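Local structure of hemagglutinin (Pseudomonas aeruginosa, 6D7Y) at residues Lys49-Ile54 and Arg81-Asn86; Val55-Glu60 and Lys75-Gly80. The protein is the toxic C-terminal tip of the contact-dependent growth inhibition protein CdiA, which probably poisons neighbouring bacteria and is bound by an immunity protein. All coordinates share one frame; numbering follows the deposited sequence.

Contact 1 of 2, residues Lys49-Ile54 and Arg81-Asn86; sequences KHFKEI and RGVRLN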
# COMPACT_ATOMS: atom_id res chain seq x y z
N LYS A 49 -7.16 0.01 -6.13
CA LYS A 49 -7.40 -1.28 -6.79
C LYS A 49 -6.48 -2.34 -6.16
O LYS A 49 -6.95 -3.42 -5.77
CB LYS A 49 -7.19 -1.18 -8.30
CG LYS A 49 -7.27 -2.50 -9.06
CD LYS A 49 -7.16 -2.30 -10.56
CE LYS A 49 -6.76 -3.59 -11.27
NZ LYS A 49 -7.68 -4.73 -11.03
N HIS A 50 -5.19 -2.03 -6.08
CA HIS A 50 -4.22 -2.94 -5.44
C HIS A 50 -4.59 -3.23 -3.99
O HIS A 50 -4.56 -4.37 -3.56
CB HIS A 50 -2.82 -2.34 -5.41
CG HIS A 50 -2.09 -2.43 -6.71
ND1 HIS A 50 -1.54 -3.60 -7.17
CD2 HIS A 50 -1.74 -1.47 -7.60
CE1 HIS A 50 -0.90 -3.37 -8.30
NE2 HIS A 50 -1.01 -2.09 -8.59
N PHE A 51 -4.92 -2.18 -3.25
CA PHE A 51 -5.31 -2.32 -1.87
C PHE A 51 -6.45 -3.33 -1.71
O PHE A 51 -6.34 -4.29 -0.94
CB PHE A 51 -5.71 -0.96 -1.31
CG PHE A 51 -6.13 -1.00 0.12
CD1 PHE A 51 -5.18 -1.08 1.13
CD2 PHE A 51 -7.48 -0.97 0.46
CE1 PHE A 51 -5.56 -1.11 2.45
CE2 PHE A 51 -7.87 -1.00 1.79
CZ PHE A 51 -6.90 -1.07 2.78
N LYS A 52 -7.54 -3.12 -2.44
CA LYS A 52 -8.70 -4.03 -2.40
C LYS A 52 -8.33 -5.45 -2.81
O LYS A 52 -8.84 -6.42 -2.24
CB LYS A 52 -9.86 -3.51 -3.24
CG LYS A 52 -10.53 -2.29 -2.64
CD LYS A 52 -11.73 -1.86 -3.45
CE LYS A 52 -12.38 -0.62 -2.84
NZ LYS A 52 -12.84 -0.83 -1.44
N GLU A 53 -7.46 -5.59 -3.81
CA GLU A 53 -7.01 -6.91 -4.23
C GLU A 53 -6.25 -7.64 -3.12
O GLU A 53 -6.51 -8.82 -2.84
CB GLU A 53 -6.15 -6.83 -5.49
CG GLU A 53 -6.97 -6.53 -6.75
CD GLU A 53 -6.14 -6.40 -8.02
OE1 GLU A 53 -4.90 -6.30 -7.94
OE2 GLU A 53 -6.74 -6.38 -9.12
N ILE A 54 -5.33 -6.92 -2.47
CA ILE A 54 -4.52 -7.49 -1.38
C ILE A 54 -5.40 -7.91 -0.20
O ILE A 54 -5.18 -8.96 0.39
CB ILE A 54 -3.42 -6.49 -0.93
CG1 ILE A 54 -2.45 -6.23 -2.09
CG2 ILE A 54 -2.65 -7.04 0.27
CD1 ILE A 54 -1.56 -5.00 -1.94
N ARG A 81 3.31 -8.29 -3.49
CA ARG A 81 2.64 -7.12 -2.99
C ARG A 81 2.21 -7.33 -1.53
O ARG A 81 1.90 -8.44 -1.10
CB ARG A 81 1.39 -6.82 -3.81
CG ARG A 81 1.64 -6.54 -5.28
CD ARG A 81 0.30 -6.31 -5.98
NE ARG A 81 -0.54 -7.51 -5.95
CZ ARG A 81 -1.84 -7.55 -6.24
NH1 ARG A 81 -2.51 -6.45 -6.57
NH2 ARG A 81 -2.47 -8.71 -6.21
N GLY A 82 2.15 -6.24 -0.79
CA GLY A 82 1.72 -6.32 0.57
C GLY A 82 1.24 -4.98 1.06
O GLY A 82 1.53 -3.96 0.45
N VAL A 83 0.54 -5.00 2.19
CA VAL A 83 0.02 -3.76 2.84
C VAL A 83 0.41 -3.77 4.30
O VAL A 83 0.40 -4.81 4.97
CB VAL A 83 -1.51 -3.67 2.72
CG1 VAL A 83 -2.07 -2.57 3.62
CG2 VAL A 83 -1.90 -3.41 1.28
N ARG A 84 0.80 -2.58 4.79
CA ARG A 84 1.17 -2.37 6.15
C ARG A 84 0.20 -1.34 6.71
O ARG A 84 -0.03 -0.30 6.10
CB ARG A 84 2.59 -1.84 6.26
CG ARG A 84 3.05 -1.44 7.66
CD ARG A 84 4.51 -1.01 7.64
NE ARG A 84 5.41 -2.17 7.58
CZ ARG A 84 6.68 -2.15 7.19
NH1 ARG A 84 7.21 -1.06 6.66
NH2 ARG A 84 7.40 -3.30 7.20
N LEU A 85 -0.39 -1.70 7.83
CA LEU A 85 -1.31 -0.85 8.56
C LEU A 85 -0.74 -0.54 9.93
O LEU A 85 0.01 -1.32 10.52
CB LEU A 85 -2.62 -1.59 8.79
CG LEU A 85 -3.41 -2.15 7.61
CD1 LEU A 85 -4.70 -2.79 8.11
CD2 LEU A 85 -3.70 -1.07 6.57
N ASN A 86 -1.08 0.64 10.44
CA ASN A 86 -0.76 0.96 11.81
C ASN A 86 -1.65 0.09 12.68
O ASN A 86 -2.68 -0.47 12.22
CB ASN A 86 -1.03 2.45 12.08
CG ASN A 86 -0.10 3.33 11.31
OD1 ASN A 86 1.13 3.22 11.46
ND2 ASN A 86 -0.64 4.22 10.51
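Arg-81 NH1 is gripped by two acceptors, both on the helix 40-56. Glu-53 OE1 takes one hydrogen at 2.8 Å from NH1, in a salt bridge, and His-50 ND1 takes the other at 3.1 Å from NH1 along a nearly straight bond (161°). Both partners lie close to the guanidinium plane. The imidazole receives NH1 near its own plane, whereas the carboxylate stands almost upright to the guanidinium (77°) and offers OE1 through the anti lone pair. Because ND1 acts as acceptor beside a cation, protonation of His-50 is probably disfavoured. One helical turn before Glu-53, Lys-49 brings NZ to 2.7 Å from Glu-53 OE2, above the carboxylate plane, so that one carboxylate joins two cations. The arginine chain runs extended from CB and then bends at chi3, which swings its head against the helix.

Next to this network Ile-54 crosses the arginine obliquely, with CG1 over one face of the guanidinium and CD1 3.9 Å from Arg-81 CB. The same CD1 presses on Val-83 CG2 at 3.6 Å. Val-83 CG1 meets the rim of the Phe-51 ring, 4.0 Å from CE1. Arg-81 has a second anionic partner, Asp-79, which binds NH2.

The helix segment and strand 82-86 cross at nearly a right angle, their axes 8.6 Å apart at closest. Trp-33 of helix 30-33 packs edge-to-face with His-50 and also touches Ile-54 and Arg-81, while strand 82-86 runs between strands 71-76 and 91-95 of the antiparallel sheet.

Contact 2 of 2, residues Val55-Glu60 and Lys75-Gly80; sequences VRAPGE and KRLIDG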
# COMPACT_ATOMS: atom_id res chain seq x y z
N VAL A 55 -6.40 -7.09 0.12
CA VAL A 55 -7.33 -7.39 1.19
C VAL A 55 -8.17 -8.65 0.89
O VAL A 55 -8.38 -9.46 1.77
CB VAL A 55 -8.27 -6.19 1.46
CG1 VAL A 55 -9.40 -6.57 2.40
CG2 VAL A 55 -7.47 -5.03 2.01
N ARG A 56 -8.62 -8.81 -0.35
CA ARG A 56 -9.48 -9.97 -0.68
C ARG A 56 -8.71 -11.27 -0.96
O ARG A 56 -9.30 -12.36 -0.92
CB ARG A 56 -10.44 -9.68 -1.85
CG ARG A 56 -9.82 -9.54 -3.22
CD ARG A 56 -10.90 -9.45 -4.30
NE ARG A 56 -11.76 -8.28 -4.12
CZ ARG A 56 -11.56 -7.07 -4.66
NH1 ARG A 56 -10.51 -6.82 -5.44
NH2 ARG A 56 -12.44 -6.10 -4.43
N ALA A 57 -7.42 -11.16 -1.25
CA ALA A 57 -6.59 -12.33 -1.53
C ALA A 57 -6.38 -13.21 -0.30
O ALA A 57 -6.50 -12.73 0.82
CB ALA A 57 -5.24 -11.89 -2.06
N PRO A 58 -6.11 -14.52 -0.50
CA PRO A 58 -5.84 -15.36 0.66
C PRO A 58 -4.52 -14.96 1.34
O PRO A 58 -3.64 -14.34 0.74
CB PRO A 58 -5.75 -16.76 0.05
CG PRO A 58 -6.60 -16.70 -1.16
CD PRO A 58 -6.39 -15.33 -1.71
N GLY A 59 -4.38 -15.37 2.59
CA GLY A 59 -3.23 -15.02 3.38
C GLY A 59 -3.81 -14.26 4.53
O GLY A 59 -5.02 -14.07 4.59
N GLU A 60 -2.98 -13.80 5.44
CA GLU A 60 -3.48 -13.08 6.60
C GLU A 60 -2.64 -11.90 6.99
O GLU A 60 -1.44 -11.83 6.69
CB GLU A 60 -3.46 -14.04 7.81
CG GLU A 60 -4.19 -15.37 7.66
CD GLU A 60 -5.72 -15.28 7.66
OE1 GLU A 60 -6.30 -14.20 7.92
OE2 GLU A 60 -6.35 -16.33 7.41
N LYS A 75 0.15 -7.71 5.81
CA LYS A 75 -0.30 -8.81 4.97
C LYS A 75 0.61 -8.78 3.73
O LYS A 75 0.62 -7.78 3.02
CB LYS A 75 -1.74 -8.66 4.57
CG LYS A 75 -2.24 -9.82 3.73
CD LYS A 75 -3.71 -9.72 3.46
CE LYS A 75 -4.19 -10.92 2.65
NZ LYS A 75 -5.66 -10.89 2.50
N ARG A 76 1.36 -9.86 3.50
CA ARG A 76 2.24 -9.97 2.33
C ARG A 76 1.77 -11.14 1.48
O ARG A 76 1.58 -12.24 1.99
CB ARG A 76 3.69 -10.20 2.74
CG ARG A 76 4.32 -9.10 3.56
CD ARG A 76 5.78 -9.43 3.77
NE ARG A 76 6.54 -8.41 4.48
CZ ARG A 76 7.29 -7.46 3.91
NH1 ARG A 76 7.36 -7.34 2.57
NH2 ARG A 76 7.96 -6.60 4.69
N LEU A 77 1.56 -10.87 0.19
CA LEU A 77 1.08 -11.88 -0.73
C LEU A 77 2.21 -12.61 -1.36
O LEU A 77 3.32 -12.11 -1.47
CB LEU A 77 0.25 -11.24 -1.84
CG LEU A 77 -0.98 -10.44 -1.41
CD1 LEU A 77 -1.78 -10.10 -2.65
CD2 LEU A 77 -1.87 -11.20 -0.44
N ILE A 78 1.91 -13.82 -1.81
CA ILE A 78 2.88 -14.62 -2.51
C ILE A 78 3.37 -13.88 -3.79
O ILE A 78 4.52 -14.02 -4.17
CB ILE A 78 2.27 -16.00 -2.84
CG1 ILE A 78 3.34 -16.98 -3.35
CG2 ILE A 78 1.10 -15.86 -3.80
CD1 ILE A 78 4.36 -17.32 -2.28
N ASP A 79 2.52 -13.04 -4.40
CA ASP A 79 2.90 -12.27 -5.63
C ASP A 79 3.84 -11.06 -5.37
O ASP A 79 4.16 -10.33 -6.30
CB ASP A 79 1.66 -11.85 -6.47
CG ASP A 79 0.81 -10.74 -5.81
OD1 ASP A 79 1.30 -9.97 -4.95
OD2 ASP A 79 -0.38 -10.60 -6.21
N GLY A 80 4.23 -10.85 -4.12
CA GLY A 80 5.18 -9.80 -3.77
C GLY A 80 4.59 -8.52 -3.24
O GLY A 80 5.30 -7.75 -2.61
O HOH W 1 1.22 -11.89 5.42
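Hydrogen bonding here centres on the ammonium of Lys-75. Its side chain, anti to the backbone N at chi1 and extended throughout, reaches from the last part of strand 71-76 to the C-terminal end of helix 40-56. NZ binds Ala-57 O at a short 2.6 Å, approaching from above the carbonyl plane with a C=O...N angle of 146°, and makes a weak bond of 3.2 Å to Val-55 O. Ile-54 O is a third carbonyl partner. A positive charge thus sits among carbonyls at the negative end of the helix dipole, an arrangement likely to stabilise both.

The topology explains the encounter: the chain leaves the helix at Ala-57, and after the intervening strand 62-65 it returns as strand 71-76, which a type I turn from Leu-77 to Gly-80 joins to strand 82-86 as a beta-hairpin. Gly-59 and Gly-80 both adopt positive phi, where a CB would clash with the preceding carbonyl oxygen.

Apolar contact comes from Leu-77, whose two methyls both abut the Ala-57 methyl from one side, CD2 3.8 Å from Ala-57 CB. The aliphatic part of Lys-75 runs over backbone, its CG lying 3.7 Å from Glu-60 O.

One water bridges the two segments, donating to Glu-60 O at 2.9 Å and accepting from Arg-76 N at 2.8 Å.

Both contacts tie helix 40-56 to the same antiparallel sheet, through its neighbouring strands 82-86 and 71-76. The centre of contact 1 lies about 5 Å from that of the chain and the contact is partly buried; the centre of contact 2 is about 12 Å from it, in a surface contact. The inner one relies on polar and charged side chains meeting each other beside apolar packing, whereas the outer one pairs a single buried lysine with main-chain carbonyls and recruits water. They also touch directly: Val-83 N lies 2.9 Å from Lys-75 O in a probable backbone hydrogen bond, and Ile-54 CG1 packs 4.0 Å from Leu-77 CD1, extending the apolar layer from one contact to the other.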